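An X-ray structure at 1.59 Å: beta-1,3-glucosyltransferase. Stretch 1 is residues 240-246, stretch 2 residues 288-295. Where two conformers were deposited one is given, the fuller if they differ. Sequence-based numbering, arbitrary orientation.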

ATOM      1  N   LYS A 240     -12.821   3.092   0.669  1.00 10.89           N
ATOM      2  CA  LYS A 240     -11.918   4.113   1.192  1.00 12.30           C
ATOM      3  C   LYS A 240     -10.507   3.772   0.745  1.00 10.77           C
ATOM      4  O   LYS A 240     -10.132   2.597   0.739  1.00 13.65           O
ATOM      5  CB  LYS A 240     -11.958   4.121   2.714  1.00 15.54           C
ATOM      6  CG  LYS A 240     -13.271   4.598   3.296  1.00 21.24           C
ATOM      7  CD  LYS A 240     -13.237   4.537   4.812  1.00 23.85           C
ATOM      8  CE  LYS A 240     -13.069   3.106   5.303  1.00 29.04           C
ATOM      9  NZ  LYS A 240     -13.495   2.950   6.733  1.00 32.90           N
ATOM     10  N   LEU A 241      -9.733   4.793   0.386  1.00 11.33           N
ATOM     11  CA  LEU A 241      -8.306   4.623   0.106  1.00  9.72           C
ATOM     12  C   LEU A 241      -7.519   4.712   1.408  1.00 11.29           C
ATOM     13  O   LEU A 241      -7.809   5.558   2.260  1.00 12.31           O
ATOM     14  CB  LEU A 241      -7.822   5.702  -0.861  1.00  8.42           C
ATOM     15  CG  LEU A 241      -8.493   5.705  -2.237  1.00 10.91           C
ATOM     16  CD1 LEU A 241      -8.043   6.896  -3.080  1.00 12.87           C
ATOM     17  CD2 LEU A 241      -8.189   4.411  -2.953  1.00 18.53           C
ATOM     18  N   VAL A 242      -6.519   3.847   1.559  1.00  9.38           N
ATOM     19  CA  VAL A 242      -5.763   3.767   2.806  1.00  7.85           C
ATOM     20  C   VAL A 242      -4.267   3.737   2.538  1.00  8.83           C
ATOM     21  O   VAL A 242      -3.797   2.999   1.670  1.00  8.94           O
ATOM     22  CB  VAL A 242      -6.124   2.491   3.611  1.00  9.38           C
ATOM     23  CG1 VAL A 242      -5.407   2.486   4.965  1.00  9.79           C
ATOM     24  CG2 VAL A 242      -7.638   2.374   3.810  1.00 10.04           C
ATOM     25  N   PHE A 243      -3.526   4.561   3.275  1.00  7.21           N
ATOM     26  CA  PHE A 243      -2.075   4.462   3.316  1.00  7.24           C
ATOM     27  C   PHE A 243      -1.721   4.138   4.750  1.00  8.45           C
ATOM     28  O   PHE A 243      -2.179   4.813   5.672  1.00  9.88           O
ATOM     29  CB  PHE A 243      -1.381   5.788   2.959  1.00  7.50           C
ATOM     30  CG  PHE A 243      -1.434   6.160   1.500  1.00  8.24           C
ATOM     31  CD1 PHE A 243      -0.432   5.750   0.620  1.00 10.40           C
ATOM     32  CD2 PHE A 243      -2.471   6.948   1.005  1.00  9.67           C
ATOM     33  CE1 PHE A 243      -0.474   6.108  -0.725  1.00  9.97           C
ATOM     34  CE2 PHE A 243      -2.517   7.310  -0.335  1.00 11.60           C
ATOM     35  CZ  PHE A 243      -1.518   6.885  -1.203  1.00 10.98           C
ATOM     36  N   ASP A 244      -0.899   3.117   4.959  1.00  7.06           N
ATOM     37  CA  ASP A 244      -0.428   2.854   6.308  1.00  7.02           C
ATOM     38  C   ASP A 244       0.949   2.221   6.285  1.00  8.74           C
ATOM     39  O   ASP A 244       1.425   1.786   5.232  1.00  9.10           O
ATOM     40  CB  ASP A 244      -1.440   1.995   7.096  1.00  8.89           C
ATOM     41  CG  ASP A 244      -1.443   0.541   6.671  1.00  9.83           C
ATOM     42  OD1 ASP A 244      -2.516   0.028   6.277  1.00 10.25           O
ATOM     43  OD2 ASP A 244      -0.379  -0.110   6.753  1.00  9.26           O
ATOM     44  N   THR A 245       1.594   2.199   7.446  1.00  8.02           N
ATOM     45  CA  THR A 245       2.746   1.341   7.677  1.00  7.00           C
ATOM     46  C   THR A 245       2.549   0.702   9.044  1.00  6.95           C
ATOM     47  O   THR A 245       2.464   1.405  10.055  1.00  9.44           O
ATOM     48  CB  THR A 245       4.068   2.116   7.667  1.00  9.69           C
ATOM     49  OG1 THR A 245       4.196   2.814   6.421  1.00 10.47           O
ATOM     50  CG2 THR A 245       5.260   1.166   7.835  1.00 10.41           C
ATOM     51  N   THR A 246       2.437  -0.623   9.070  1.00  7.21           N
ATOM     52  CA  THR A 246       2.439  -1.350  10.336  1.00  7.56           C
ATOM     53  C   THR A 246       3.748  -2.125  10.459  1.00  8.68           C
ATOM     54  O   THR A 246       4.633  -1.966   9.613  1.00  7.83           O
ATOM     55  CB  THR A 246       1.181  -2.245  10.490  1.00  7.60           C
ATOM     56  OG1 THR A 246       1.127  -2.762  11.824  1.00  8.88           O
ATOM     57  CG2 THR A 246       1.178  -3.408   9.489  1.00  9.32           C
TER
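Stretch 2 (288-295) YWEINYLK

The indole nitrogen of Trp289 reaches across the gap between two strands and donates a hydrogen bond to the main chain of the other: NE1 of Trp289 lies 3.2 Å from the carbonyl O of Asp244, with an N-H...O angle of 148°. The same N-H also makes a weak bond to the side chain of Thr245, NE1 to OG1 at 3.2 Å, where the angle falls to 129°. Asp244 points its CA-to-CB bond away from stretch 2 and meets the indole through its backbone carbonyl, which sits at the ring edge, near its plane.

Stretch 2 is extended from Trp289 to Lys295 and runs nearly antiparallel to the strand 240-246, at 158° between their N-to-C directions. The axes come no closer than 9.7 Å, so the strands face each other through their side chains, and no backbone-to-backbone hydrogen bond links them. An exception to the extended conformation is Asn292, with phi/psi of -73/-52°; Trp289 and Ile291 point toward stretch 1 before it, and Leu294 does so after it.

Phe243 (chi1 m) occupies the middle of the contact. Its edge is directed at the face of Trp289, with 5.3 Å between the centroids of the phenyl and the six-membered indole ring and 77° between their planes; CD1 of Phe243 approaches CE3 of Trp289 to 4.0 Å. Ile291 covers one face of the phenyl ring, its CD1 standing 3.7 Å from the Phe243 ring centroid and only 10° off the normal, a CH-pi arrangement. Farther along, CD1 of Leu241 lies 3.7 Å from CD2 of Leu294, extending the apolar contact beyond the aromatic pair. The antiparallel course thus places Trp289 near Phe243 and Thr245, and Leu294 near Leu241. Together the two stretches bury 347 Å², counting both sides.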

ATOM      1  N   TYR A 288       9.145   5.530   5.456  1.00  8.34           N
ATOM      2  CA  TYR A 288       8.188   6.619   5.279  1.00  7.64           C
ATOM      3  C   TYR A 288       7.620   6.685   3.880  1.00  7.79           C
ATOM      4  O   TYR A 288       8.256   6.257   2.920  1.00  9.45           O
ATOM      5  CB  TYR A 288       8.807   7.976   5.640  1.00 11.16           C
ATOM      6  CG  TYR A 288       9.883   8.497   4.704  1.00  9.01           C
ATOM      7  CD1 TYR A 288       9.560   9.291   3.607  1.00  9.69           C
ATOM      8  CD2 TYR A 288      11.226   8.247   4.957  1.00  9.34           C
ATOM      9  CE1 TYR A 288      10.548   9.795   2.772  1.00  8.37           C
ATOM     10  CE2 TYR A 288      12.221   8.742   4.133  1.00 12.21           C
ATOM     11  CZ  TYR A 288      11.871   9.515   3.038  1.00 12.03           C
ATOM     12  OH  TYR A 288      12.849  10.020   2.208  1.00 13.95           O
ATOM     13  N   TRP A 289       6.404   7.208   3.787  1.00  8.15           N
ATOM     14  CA  TRP A 289       5.807   7.573   2.506  1.00  7.70           C
ATOM     15  C   TRP A 289       6.088   9.041   2.235  1.00  7.85           C
ATOM     16  O   TRP A 289       6.021   9.875   3.145  1.00  9.84           O
ATOM     17  CB  TRP A 289       4.285   7.402   2.557  1.00  7.65           C
ATOM     18  CG  TRP A 289       3.812   6.016   2.763  1.00  8.94           C
ATOM     19  CD1 TRP A 289       3.577   5.397   3.956  1.00 10.83           C
ATOM     20  CD2 TRP A 289       3.462   5.074   1.745  1.00  7.46           C
ATOM     21  NE1 TRP A 289       3.123   4.119   3.747  1.00  8.62           N
ATOM     22  CE2 TRP A 289       3.035   3.897   2.394  1.00  7.59           C
ATOM     23  CE3 TRP A 289       3.474   5.106   0.344  1.00  9.54           C
ATOM     24  CZ2 TRP A 289       2.640   2.762   1.697  1.00  8.74           C
ATOM     25  CZ3 TRP A 289       3.070   3.968  -0.350  1.00 10.79           C
ATOM     26  CH2 TRP A 289       2.660   2.816   0.330  1.00 10.50           C
ATOM     27  N   GLU A 290       6.389   9.368   0.981  1.00  8.91           N
ATOM     28  CA  GLU A 290       6.367  10.764   0.552  1.00  8.13           C
ATOM     29  C   GLU A 290       5.477  10.787  -0.665  1.00  9.22           C
ATOM     30  O   GLU A 290       5.814  10.231  -1.714  1.00 11.67           O
ATOM     31  CB  GLU A 290       7.754  11.321   0.230  1.00 11.61           C
ATOM     32  CG  GLU A 290       7.682  12.806  -0.118  1.00 14.19           C
ATOM     33  CD  GLU A 290       9.033  13.492  -0.209  1.00 18.54           C
ATOM     34  OE1 GLU A 290      10.051  12.891   0.191  1.00 22.72           O
ATOM     35  OE2 GLU A 290       9.066  14.646  -0.688  1.00 18.37           O
ATOM     36  N   ILE A 291       4.316  11.403  -0.511  1.00  8.44           N
ATOM     37  CA  ILE A 291       3.299  11.369  -1.550  1.00  9.17           C
ATOM     38  C   ILE A 291       3.203  12.738  -2.207  1.00 10.17           C
ATOM     39  O   ILE A 291       2.938  13.740  -1.542  1.00 10.45           O
ATOM     40  CB  ILE A 291       1.934  10.959  -0.959  1.00  9.91           C
ATOM     41  CG1 ILE A 291       2.024   9.546  -0.370  1.00  9.39           C
ATOM     42  CG2 ILE A 291       0.832  11.042  -2.020  1.00 11.89           C
ATOM     43  CD1 ILE A 291       1.002   9.253   0.726  1.00 13.20           C
ATOM     44  N   ASN A 292       3.438  12.789  -3.514  1.00  9.90           N
ATOM     45  CA  ASN A 292       3.314  14.045  -4.257  1.00  9.32           C
ATOM     46  C   ASN A 292       1.863  14.458  -4.448  1.00 10.82           C
ATOM     47  O   ASN A 292       1.484  15.596  -4.154  1.00 12.31           O
ATOM     48  CB  ASN A 292       3.997  13.940  -5.619  1.00  8.94           C
ATOM     49  CG  ASN A 292       5.483  14.148  -5.530  1.00 10.41           C
ATOM     50  OD1 ASN A 292       5.960  14.967  -4.739  1.00 12.08           O
ATOM     51  ND2 ASN A 292       6.232  13.410  -6.338  1.00 12.47           N
ATOM     52  N   TYR A 293       1.048  13.545  -4.962  1.00  9.03           N
ATOM     53  CA  TYR A 293      -0.374  13.837  -5.094  1.00 10.09           C
ATOM     54  C   TYR A 293      -1.211  12.597  -5.234  1.00  9.85           C
ATOM     55  O   TYR A 293      -0.705  11.518  -5.552  1.00 11.48           O
ATOM     56  CB  TYR A 293      -0.653  14.769  -6.280  1.00 10.93           C
ATOM     57  CG  TYR A 293      -0.367  14.210  -7.664  1.00 11.03           C
ATOM     58  CD1 TYR A 293      -1.254  13.331  -8.295  1.00 10.99           C
ATOM     59  CD2 TYR A 293       0.768  14.606  -8.361  1.00 13.62           C
ATOM     60  CE1 TYR A 293      -0.996  12.853  -9.581  1.00 13.79           C
ATOM     61  CE2 TYR A 293       1.027  14.138  -9.640  1.00 13.53           C
ATOM     62  CZ  TYR A 293       0.148  13.262 -10.243  1.00 14.19           C
ATOM     63  OH  TYR A 293       0.412  12.799 -11.518  1.00 17.66           O
ATOM     64  N   LEU A 294      -2.506  12.772  -4.991  1.00  9.83           N
ATOM     65  CA  LEU A 294      -3.491  11.731  -5.244  0.75 10.62           C
ATOM     66  C   LEU A 294      -4.613  12.355  -6.061  1.00 10.86           C
ATOM     67  O   LEU A 294      -5.240  13.327  -5.626  1.00 12.72           O
ATOM     68  CB  LEU A 294      -4.028  11.165  -3.926  0.75 11.17           C
ATOM     69  CG  LEU A 294      -5.172  10.153  -4.026  0.75 13.46           C
ATOM     70  CD1 LEU A 294      -4.756   8.962  -4.869  0.75 13.99           C
ATOM     71  CD2 LEU A 294      -5.609   9.710  -2.634  0.75 12.54           C
ATOM     72  N   LYS A 295      -4.848  11.822  -7.252  1.00 10.15           N
ATOM     73  CA  LYS A 295      -5.918  12.326  -8.110  1.00 11.53           C
ATOM     74  C   LYS A 295      -6.886  11.210  -8.474  1.00 12.12           C
ATOM     75  O   LYS A 295      -6.466  10.091  -8.785  1.00 13.56           O
ATOM     76  CB  LYS A 295      -5.343  12.997  -9.365  1.00 10.75           C
ATOM     77  CG  LYS A 295      -4.565  14.267  -9.021  1.00 11.55           C
ATOM     78  CD  LYS A 295      -3.854  14.907 -10.203  1.00 15.07           C
ATOM     79  CE  LYS A 295      -3.000  16.066  -9.697  1.00 19.59           C
ATOM     80  NZ  LYS A 295      -2.304  16.800 -10.786  1.00 18.08           N
TER